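Haloacid delahogenase-like family hydrolase (Xanthomonas campestris pv. campestris, PDB 2PKE) is a haloacid dehalogenase-like family hydrolase that binds magnesium and probably acts as a phosphatase. Local coordinates at the interface of chains A and B. Residues are numbered along the deposited sequence; one frame, centred on the assembly and turned at random. Chains: chain A/B, Haloacid delahogenase-like family hydrolase.

Contact 1: the interface of chains A and B. Residues chain A 136, 138, 159-161; chain B 138-139, 142.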
ATOM      1  N   GLY A 136       3.329  -6.350  -1.381  1.00 24.47           N
ATOM      2  CA  GLY A 136       3.208  -5.644  -2.619  1.00 24.73           C
ATOM      3  C   GLY A 136       2.353  -4.404  -2.528  1.00 24.93           C
ATOM      4  O   GLY A 136       2.411  -3.663  -1.536  1.00 25.94           O
ATOM      5  N   LEU A 138      -0.701  -2.198  -2.168  1.00 21.43           N
ATOM      6  CA  LEU A 138      -1.925  -2.214  -1.402  1.00 23.13           C
ATOM      7  C   LEU A 138      -3.163  -2.045  -2.251  1.00 22.18           C
ATOM      8  O   LEU A 138      -4.135  -2.753  -2.083  1.00 20.58           O
ATOM      9  CB  LEU A 138      -1.936  -1.062  -0.412  1.00 21.36           C
ATOM     10  CG  LEU A 138      -3.152  -0.880   0.486  1.00 26.66           C
ATOM     11  CD1 LEU A 138      -3.273  -1.996   1.522  1.00 24.41           C
ATOM     12  CD2 LEU A 138      -3.015   0.433   1.149  1.00 21.70           C
ATOM     13  N   VAL A 159      -1.808  -6.199   3.890  1.00 22.00           N
ATOM     14  CA  VAL A 159      -0.793  -5.995   2.889  1.00 21.31           C
ATOM     15  C   VAL A 159       0.460  -5.424   3.560  1.00 19.05           C
ATOM     16  O   VAL A 159       0.413  -4.424   4.243  1.00 19.85           O
ATOM     17  CB  VAL A 159      -1.277  -5.023   1.738  1.00 22.75           C
ATOM     18  CG1 VAL A 159      -0.211  -4.932   0.659  1.00 19.80           C
ATOM     19  CG2 VAL A 159      -2.622  -5.531   1.096  1.00 15.69           C
ATOM     20  N   VAL A 160       1.588  -6.043   3.283  1.00 22.33           N
ATOM     21  CA  VAL A 160       2.858  -5.665   3.873  1.00 19.97           C
ATOM     22  C   VAL A 160       3.871  -5.361   2.808  1.00 20.56           C
ATOM     23  O   VAL A 160       3.700  -5.731   1.668  1.00 22.25           O
ATOM     24  CB  VAL A 160       3.402  -6.816   4.741  1.00 20.92           C
ATOM     25  CG1 VAL A 160       2.373  -7.264   5.735  1.00 18.77           C
ATOM     26  CG2 VAL A 160       3.856  -7.979   3.900  1.00 17.10           C
ATOM     27  N   SER A 161       4.960  -4.728   3.208  1.00 21.54           N
ATOM     28  CA  SER A 161       6.056  -4.401   2.267  1.00 23.43           C
ATOM     29  C   SER A 161       6.992  -5.587   2.011  1.00 24.21           C
ATOM     30  O   SER A 161       7.521  -5.774   0.879  1.00 25.62           O
ATOM     31  CB  SER A 161       6.807  -3.182   2.789  1.00 24.66           C
ATOM     32  OG  SER A 161       6.030  -2.029   2.441  1.00 27.57           O
TER
ATOM     33  N   LEU B 138       2.046   2.010  -0.333  1.00 21.51           N
ATOM     34  CA  LEU B 138       2.425   1.379   0.904  1.00 20.89           C
ATOM     35  C   LEU B 138       3.930   1.433   1.104  1.00 22.44           C
ATOM     36  O   LEU B 138       4.394   1.841   2.177  1.00 20.04           O
ATOM     37  CB  LEU B 138       1.905  -0.073   0.990  1.00 23.43           C
ATOM     38  CG  LEU B 138       2.298  -0.822   2.282  1.00 17.63           C
ATOM     39  CD1 LEU B 138       1.738  -0.131   3.532  1.00 24.18           C
ATOM     40  CD2 LEU B 138       1.832  -2.260   2.204  1.00 22.86           C
ATOM     41  N   PHE B 139       4.698   1.058   0.095  1.00 21.03           N
ATOM     42  CA  PHE B 139       6.133   1.009   0.258  1.00 21.97           C
ATOM     43  C   PHE B 139       6.709   2.390   0.569  1.00 22.29           C
ATOM     44  O   PHE B 139       7.511   2.530   1.508  1.00 23.37           O
ATOM     45  CB  PHE B 139       6.810   0.413  -1.001  1.00 23.50           C
ATOM     46  CG  PHE B 139       8.270   0.176  -0.834  1.00 27.89           C
ATOM     47  CD1 PHE B 139       8.718  -0.999  -0.270  1.00 25.71           C
ATOM     48  CD2 PHE B 139       9.196   1.127  -1.211  1.00 33.94           C
ATOM     49  CE1 PHE B 139      10.076  -1.244  -0.095  1.00 27.07           C
ATOM     50  CE2 PHE B 139      10.563   0.893  -1.018  1.00 26.89           C
ATOM     51  CZ  PHE B 139      10.982  -0.298  -0.453  1.00 20.70           C
ATOM     52  N   GLU B 142       5.599   3.770   4.072  1.00 24.48           N
ATOM     53  CA  GLU B 142       6.431   3.168   5.110  1.00 25.57           C
ATOM     54  C   GLU B 142       7.828   3.727   5.128  1.00 25.81           C
ATOM     55  O   GLU B 142       8.378   3.913   6.198  1.00 25.07           O
ATOM     56  CB  GLU B 142       6.504   1.645   5.011  1.00 26.57           C
ATOM     57  CG  GLU B 142       5.209   0.967   5.392  1.00 27.91           C
ATOM     58  CD  GLU B 142       5.277  -0.564   5.299  1.00 33.57           C
ATOM     59  OE1 GLU B 142       6.191  -1.091   4.633  1.00 38.06           O
ATOM     60  OE2 GLU B 142       4.394  -1.220   5.900  1.00 44.35           O
TER
HETATM   61  O   HOH W   1       0.867   0.330  -2.130  1.00 25.14           O
HETATM   62  O   HOH W   2       4.831  -3.809   6.168  1.00 27.71           O
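B:Leu138 presses its CD2 methyl against the backbone of A:Val159 and A:Val160, at the end of strand 157-160 of chain A. This is the tight part of the contact. CD2 lies 3.7 Å from A:Val159 CG1, with the two side chains crossing obliquely, and 3.9 Å from A:Val160 CA. The same methyl lies 3.3 Å from the carbonyl A:Val159 O and also faces A:Gly136 O. CG of B:Leu138 stands anti to the backbone nitrogen (chi1 179°), which carries it, and with it CD2, toward the strand of chain A. The leucines of the two chains also face each other, A:Leu138 CB to B:Leu138 CB at 4.2 Å, as expected near the two-fold axis.

The looser part of the contact is water-mediated. One water bridges the two helix starts, 3.0 Å from A:Leu138 N and 2.7 Å from B:Leu138 N. A second water is held by A:Ser161 N and by the carboxylate oxygen B:Glu142 OE2, the latter at 2.6 Å. The extended B:Glu142 brings its carboxylate alongside A:Ser161, but the other oxygen, OE1, is modelled too near the serine hydroxyl for the pair to be trusted. In this haloacid dehalogenase-like fold the patch joins core to core: helix 138-147 of one chain sits against the strand end of the other and may hold the dimer together, if the deposited pair is the biological one.

Contact 2: the interface of chains A and B. Residues chain A 63-64, 67-68, 81; chain B 104, 107-108.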
ATOM      1  N   ARG A  63      17.958  -3.833  -7.973  1.00 36.34           N
ATOM      2  CA  ARG A  63      18.239  -2.493  -7.455  1.00 37.70           C
ATOM      3  C   ARG A  63      17.010  -1.585  -7.228  1.00 33.52           C
ATOM      4  O   ARG A  63      17.025  -0.747  -6.332  1.00 34.85           O
ATOM      5  CB  ARG A  63      19.278  -1.779  -8.306  1.00 37.45           C
ATOM      6  CG  ARG A  63      18.864  -1.320  -9.669  1.00 48.05           C
ATOM      7  CD  ARG A  63      20.066  -0.589 -10.302  1.00 57.46           C
ATOM      8  NE  ARG A  63      19.985  -0.429 -11.763  1.00 64.63           N
ATOM      9  CZ  ARG A  63      19.170   0.417 -12.402  1.00 62.78           C
ATOM     10  NH1 ARG A  63      18.313   1.195 -11.733  1.00 52.19           N
ATOM     11  NH2 ARG A  63      19.201   0.470 -13.732  1.00 62.46           N
ATOM     12  N   ASN A  64      15.968  -1.759  -8.020  1.00 29.89           N
ATOM     13  CA  ASN A  64      14.752  -0.954  -7.878  1.00 27.08           C
ATOM     14  C   ASN A  64      13.777  -1.442  -6.820  1.00 27.90           C
ATOM     15  O   ASN A  64      12.907  -0.698  -6.393  1.00 29.79           O
ATOM     16  CB  ASN A  64      14.044  -0.850  -9.204  1.00 26.83           C
ATOM     17  CG  ASN A  64      14.780   0.018 -10.174  1.00 31.23           C
ATOM     18  OD1 ASN A  64      15.760   0.660  -9.806  1.00 36.12           O
ATOM     19  ND2 ASN A  64      14.310   0.058 -11.432  1.00 25.29           N
ATOM     20  N   ILE A  67      13.490   0.863  -3.924  1.00 26.77           N
ATOM     21  CA  ILE A  67      12.678   2.084  -3.965  1.00 28.09           C
ATOM     22  C   ILE A  67      11.207   1.865  -4.329  1.00 26.72           C
ATOM     23  O   ILE A  67      10.337   2.655  -3.920  1.00 27.05           O
ATOM     24  CB  ILE A  67      13.302   3.213  -4.866  1.00 24.71           C
ATOM     25  CG1 ILE A  67      13.375   2.842  -6.333  1.00 28.66           C
ATOM     26  CG2 ILE A  67      14.729   3.554  -4.431  1.00 29.43           C
ATOM     27  CD1 ILE A  67      13.687   4.044  -7.202  1.00 28.39           C
ATOM     28  N   PHE A  68      10.910   0.801  -5.073  1.00 23.08           N
ATOM     29  CA  PHE A  68       9.528   0.551  -5.517  1.00 22.56           C
ATOM     30  C   PHE A  68       8.789  -0.421  -4.633  1.00 26.03           C
ATOM     31  O   PHE A  68       7.548  -0.392  -4.607  1.00 25.26           O
ATOM     32  CB  PHE A  68       9.507  -0.034  -6.931  1.00 25.15           C
ATOM     33  CG  PHE A  68      10.119   0.863  -7.970  1.00 20.42           C
ATOM     34  CD1 PHE A  68      10.139   2.217  -7.836  1.00 28.13           C
ATOM     35  CD2 PHE A  68      10.663   0.313  -9.123  1.00 22.92           C
ATOM     36  CE1 PHE A  68      10.691   3.007  -8.830  1.00 28.43           C
ATOM     37  CE2 PHE A  68      11.214   1.115 -10.098  1.00 25.79           C
ATOM     38  CZ  PHE A  68      11.239   2.445  -9.935  1.00 21.64           C
ATOM     39  N   GLU A  81      13.394   1.088 -18.012  1.00 20.77           N
ATOM     40  CA  GLU A  81      14.807   1.314 -17.745  1.00 23.56           C
ATOM     41  C   GLU A  81      15.666   0.241 -18.409  1.00 20.67           C
ATOM     42  O   GLU A  81      16.679   0.528 -19.036  1.00 21.99           O
ATOM     43  CB  GLU A  81      14.976   1.373 -16.231  1.00 24.85           C
ATOM     44  CG  GLU A  81      16.175   2.096 -15.730  1.00 39.40           C
ATOM     45  CD  GLU A  81      15.954   2.662 -14.325  1.00 47.89           C
ATOM     46  OE1 GLU A  81      15.517   1.907 -13.422  1.00 43.22           O
ATOM     47  OE2 GLU A  81      16.213   3.870 -14.133  1.00 50.67           O
TER
ATOM     48  N   ARG B 104      12.678   8.475  -9.533  1.00 27.32           N
ATOM     49  CA  ARG B 104      13.620   7.813  -8.643  1.00 28.35           C
ATOM     50  C   ARG B 104      14.121   8.806  -7.626  1.00 27.60           C
ATOM     51  O   ARG B 104      14.218   8.481  -6.477  1.00 27.41           O
ATOM     52  CB  ARG B 104      14.765   7.160  -9.400  1.00 27.52           C
ATOM     53  CG  ARG B 104      15.964   6.819  -8.497  1.00 39.45           C
ATOM     54  CD  ARG B 104      17.232   6.365  -9.287  1.00 37.80           C
ATOM     55  NE  ARG B 104      16.864   5.480 -10.379  1.00 46.14           N
ATOM     56  CZ  ARG B 104      16.428   4.242 -10.205  1.00 52.93           C
ATOM     57  NH1 ARG B 104      16.330   3.708  -8.995  1.00 66.46           N
ATOM     58  NH2 ARG B 104      16.103   3.518 -11.247  1.00 53.39           N
ATOM     59  N   LEU B 107      11.302   9.438  -5.200  1.00 28.48           N
ATOM     60  CA  LEU B 107      11.158   8.318  -4.287  1.00 27.24           C
ATOM     61  C   LEU B 107      12.232   8.247  -3.206  1.00 32.82           C
ATOM     62  O   LEU B 107      12.008   7.652  -2.147  1.00 35.24           O
ATOM     63  CB  LEU B 107      11.158   7.000  -5.070  1.00 28.37           C
ATOM     64  CG  LEU B 107       9.831   6.633  -5.727  1.00 24.28           C
ATOM     65  CD1 LEU B 107      10.062   5.605  -6.776  1.00 24.83           C
ATOM     66  CD2 LEU B 107       8.797   6.157  -4.695  1.00 27.36           C
ATOM     67  N   GLN B 108      13.417   8.770  -3.501  1.00 34.36           N
ATOM     68  CA  GLN B 108      14.548   8.661  -2.585  1.00 36.23           C
ATOM     69  C   GLN B 108      14.719   9.918  -1.731  1.00 35.67           C
ATOM     70  O   GLN B 108      15.650   9.987  -0.954  1.00 39.90           O
ATOM     71  CB  GLN B 108      15.849   8.392  -3.364  1.00 33.95           C
ATOM     72  CG  GLN B 108      15.894   7.015  -4.054  1.00 34.96           C
ATOM     73  CD  GLN B 108      17.187   6.763  -4.794  1.00 39.53           C
ATOM     74  OE1 GLN B 108      17.764   7.663  -5.434  1.00 46.12           O
ATOM     75  NE2 GLN B 108      17.667   5.533  -4.703  1.00 44.10           N
TER
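A:Ile67 and A:Phe68, at the end of helix 57-68, meet B:Leu107 in the apolar centre of this contact between the helical caps of two haloacid dehalogenase-like subunits. B:Leu107 CD1 comes in at the edge of the A:Phe68 ring, in its plane, 3.4 Å from CE1, while CG1 of A:Ile67 sits over one face of that ring, toward its rim. That CG1 is wedged between the backbone nitrogen and the carbonyl carbon (chi1 65°), a torsion that places it over the ring and CG2 by B:Gln108. CG2 lies 3.7 Å from B:Gln108 CG. CD1 rests 3.8 Å from B:Arg104 CG, across whose chain the isoleucine runs at about a right angle, and slightly farther from B:Leu107.

Farther out, B:Arg104 bends at chi3 (-41°) and lays its guanidinium end-on to A:Asn64. Both NH1 and NH2 give hydrogen bonds of 3.2 Å to A:Asn64 OD1, reaching it from the same face of the amide plane rather than within that plane. NH2 also bonds to A:Glu81 OE2 at 2.9 Å, on its syn lone pair, and forms a salt bridge with A:Glu81 OE1 at 2.8 Å. Carboxylate and guanidinium are nearly coplanar, 19° apart. Within chain A, A:Asn64 ND2 donates to A:Glu81 OE1 at 3.0 Å, nearly along the C-O axis, tying together the two acceptors of B:Arg104. A:Arg63 NH1 adds a weak bond to the same oxygen.

Contact 3: the interface of chains A and B. Residues chain A 67-69, 73-74, 77; chain B 73, 107, 139.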
ATOM      1  N   ILE A  67      13.490   0.863  -3.924  1.00 26.77           N
ATOM      2  CA  ILE A  67      12.678   2.084  -3.965  1.00 28.09           C
ATOM      3  C   ILE A  67      11.207   1.865  -4.329  1.00 26.72           C
ATOM      4  O   ILE A  67      10.337   2.655  -3.920  1.00 27.05           O
ATOM      5  CB  ILE A  67      13.302   3.213  -4.866  1.00 24.71           C
ATOM      6  CG1 ILE A  67      13.375   2.842  -6.333  1.00 28.66           C
ATOM      7  CG2 ILE A  67      14.729   3.554  -4.431  1.00 29.43           C
ATOM      8  CD1 ILE A  67      13.687   4.044  -7.202  1.00 28.39           C
ATOM      9  N   PHE A  68      10.910   0.801  -5.073  1.00 23.08           N
ATOM     10  CA  PHE A  68       9.528   0.551  -5.517  1.00 22.56           C
ATOM     11  C   PHE A  68       8.789  -0.421  -4.633  1.00 26.03           C
ATOM     12  O   PHE A  68       7.548  -0.392  -4.607  1.00 25.26           O
ATOM     13  CB  PHE A  68       9.507  -0.034  -6.931  1.00 25.15           C
ATOM     14  CG  PHE A  68      10.119   0.863  -7.970  1.00 20.42           C
ATOM     15  CD1 PHE A  68      10.139   2.217  -7.836  1.00 28.13           C
ATOM     16  CD2 PHE A  68      10.663   0.313  -9.123  1.00 22.92           C
ATOM     17  CE1 PHE A  68      10.691   3.007  -8.830  1.00 28.43           C
ATOM     18  CE2 PHE A  68      11.214   1.115 -10.098  1.00 25.79           C
ATOM     19  CZ  PHE A  68      11.239   2.445  -9.935  1.00 21.64           C
ATOM     20  N   GLY A  69       9.548  -1.305  -3.954  1.00 23.05           N
ATOM     21  CA  GLY A  69       8.992  -2.551  -3.429  1.00 26.52           C
ATOM     22  C   GLY A  69       8.409  -3.438  -4.548  1.00 23.61           C
ATOM     23  O   GLY A  69       8.724  -3.264  -5.727  1.00 23.87           O
ATOM     24  N   LYS A  73       3.553  -1.865 -10.884  1.00 21.58           N
ATOM     25  CA  LYS A  73       3.953  -0.500 -11.205  1.00 24.86           C
ATOM     26  C   LYS A  73       5.475  -0.331 -11.288  1.00 24.74           C
ATOM     27  O   LYS A  73       5.999   0.245 -12.263  1.00 25.24           O
ATOM     28  CB  LYS A  73       3.296   0.474 -10.225  1.00 25.40           C
ATOM     29  CG  LYS A  73       2.756   1.710 -10.898  1.00 34.46           C
ATOM     30  CD  LYS A  73       1.431   2.186 -10.328  1.00 33.72           C
ATOM     31  CE  LYS A  73       1.408   2.293  -8.852  1.00 35.90           C
ATOM     32  NZ  LYS A  73       0.069   2.829  -8.490  1.00 35.94           N
ATOM     33  N   GLY A  74       6.182  -0.864 -10.301  1.00 24.31           N
ATOM     34  CA  GLY A  74       7.636  -0.863 -10.292  1.00 25.39           C
ATOM     35  C   GLY A  74       8.172  -1.745 -11.393  1.00 22.31           C
ATOM     36  O   GLY A  74       9.190  -1.437 -11.996  1.00 22.46           O
ATOM     37  N   LEU A  77       8.273   0.343 -14.667  1.00 22.63           N
ATOM     38  CA  LEU A  77       9.389   1.291 -14.624  1.00 23.44           C
ATOM     39  C   LEU A  77      10.752   0.591 -14.763  1.00 21.49           C
ATOM     40  O   LEU A  77      11.645   1.107 -15.449  1.00 24.60           O
ATOM     41  CB  LEU A  77       9.350   2.103 -13.344  1.00 17.67           C
ATOM     42  CG  LEU A  77       8.201   3.106 -13.284  1.00 24.68           C
ATOM     43  CD1 LEU A  77       8.080   3.527 -11.823  1.00 19.32           C
ATOM     44  CD2 LEU A  77       8.361   4.334 -14.257  1.00 30.16           C
TER
ATOM     45  N   LYS B  73       5.545   6.684  -8.215  1.00 22.38           N
ATOM     46  CA  LYS B  73       5.536   5.729  -9.308  1.00 21.89           C
ATOM     47  C   LYS B  73       4.479   6.087 -10.335  1.00 18.77           C
ATOM     48  O   LYS B  73       4.727   6.052 -11.556  1.00 23.03           O
ATOM     49  CB  LYS B  73       5.298   4.320  -8.775  1.00 20.09           C
ATOM     50  CG  LYS B  73       6.519   3.705  -8.169  1.00 23.69           C
ATOM     51  CD  LYS B  73       6.191   2.301  -7.616  1.00 25.51           C
ATOM     52  CE  LYS B  73       5.596   2.381  -6.224  1.00 35.08           C
ATOM     53  NZ  LYS B  73       5.175   1.039  -5.746  1.00 33.93           N
ATOM     54  N   LEU B 107      11.302   9.438  -5.200  1.00 28.48           N
ATOM     55  CA  LEU B 107      11.158   8.318  -4.287  1.00 27.24           C
ATOM     56  C   LEU B 107      12.232   8.247  -3.206  1.00 32.82           C
ATOM     57  O   LEU B 107      12.008   7.652  -2.147  1.00 35.24           O
ATOM     58  CB  LEU B 107      11.158   7.000  -5.070  1.00 28.37           C
ATOM     59  CG  LEU B 107       9.831   6.633  -5.727  1.00 24.28           C
ATOM     60  CD1 LEU B 107      10.062   5.605  -6.776  1.00 24.83           C
ATOM     61  CD2 LEU B 107       8.797   6.157  -4.695  1.00 27.36           C
ATOM     62  N   PHE B 139       4.698   1.058   0.095  1.00 21.03           N
ATOM     63  CA  PHE B 139       6.133   1.009   0.258  1.00 21.97           C
ATOM     64  C   PHE B 139       6.709   2.390   0.569  1.00 22.29           C
ATOM     65  O   PHE B 139       7.511   2.530   1.508  1.00 23.37           O
ATOM     66  CB  PHE B 139       6.810   0.413  -1.001  1.00 23.50           C
ATOM     67  CG  PHE B 139       8.270   0.176  -0.834  1.00 27.89           C
ATOM     68  CD1 PHE B 139       8.718  -0.999  -0.270  1.00 25.71           C
ATOM     69  CD2 PHE B 139       9.196   1.127  -1.211  1.00 33.94           C
ATOM     70  CE1 PHE B 139      10.076  -1.244  -0.095  1.00 27.07           C
ATOM     71  CE2 PHE B 139      10.563   0.893  -1.018  1.00 26.89           C
ATOM     72  CZ  PHE B 139      10.982  -0.298  -0.453  1.00 20.70           C
TER
HETATM   73  O   HOH W   3       5.069  -1.421  -7.765  1.00 24.51           O
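The C-terminal end of helix 57-68 of chain A, the loop after it and the start of helix 72-86 meet three helices of chain B: 72-86, 93-107 and 138-147. In this haloacid dehalogenase-like protein the first two belong to the helical cap and the third to the core, so the cap of one subunit touches both parts of the other.

B:Lys73 runs obliquely past the A:Phe68 side chain, its CG 3.9 Å from CD1 of the ring and 4.0 Å from A:Leu77 CD1. A bend at chi3 (-84°) then turns the terminal amine NZ toward the helix end. There NZ donates to the carbonyl A:Phe68 O at 3.0 Å, in the carbonyl plane and on a lone pair, with a C=O...N angle of 143°. The carbonyls at this helix end would probably suit a positive charge. A water joins NZ, at 3.2 Å, to A:Gly74 N, at 2.8 Å.

B:Phe139 lays one ring face over the peptide joining A:Phe68 to A:Gly69, with A:Gly69 N 3.5 Å above the plane and over its centre. Its CD1 also packs 3.5 Å from A:Gly69 CA, a backbone with no side chain to hold the ring off. CG of B:Phe139 is trans to its own nitrogen (chi1 -173°), which carries the ring out to this loop. A:Lys73 and B:Lys73 adopt different torsions, with A:Lys73 NZ 6.1 Å from B:Lys73 NZ, where like charges might be felt without contact.

Contact 2 and contact 3 have C-alpha centres about 6 Å apart and share A:Ile67, A:Phe68 and B:Leu107, so the end of helix 57-68 serves both as one continuous surface. The C-alpha centre of contact 1 is about 11 Å from that of contact 3, with which it shares B:Phe139, and about 15 Å from that of contact 2. Contact 3 thus stands between the cap-to-cap packing of contact 2 and the core-to-core packing of contact 1. With a twin of each across the two-fold, the dimer could restrain how cap and core move against each other, if it forms in solution.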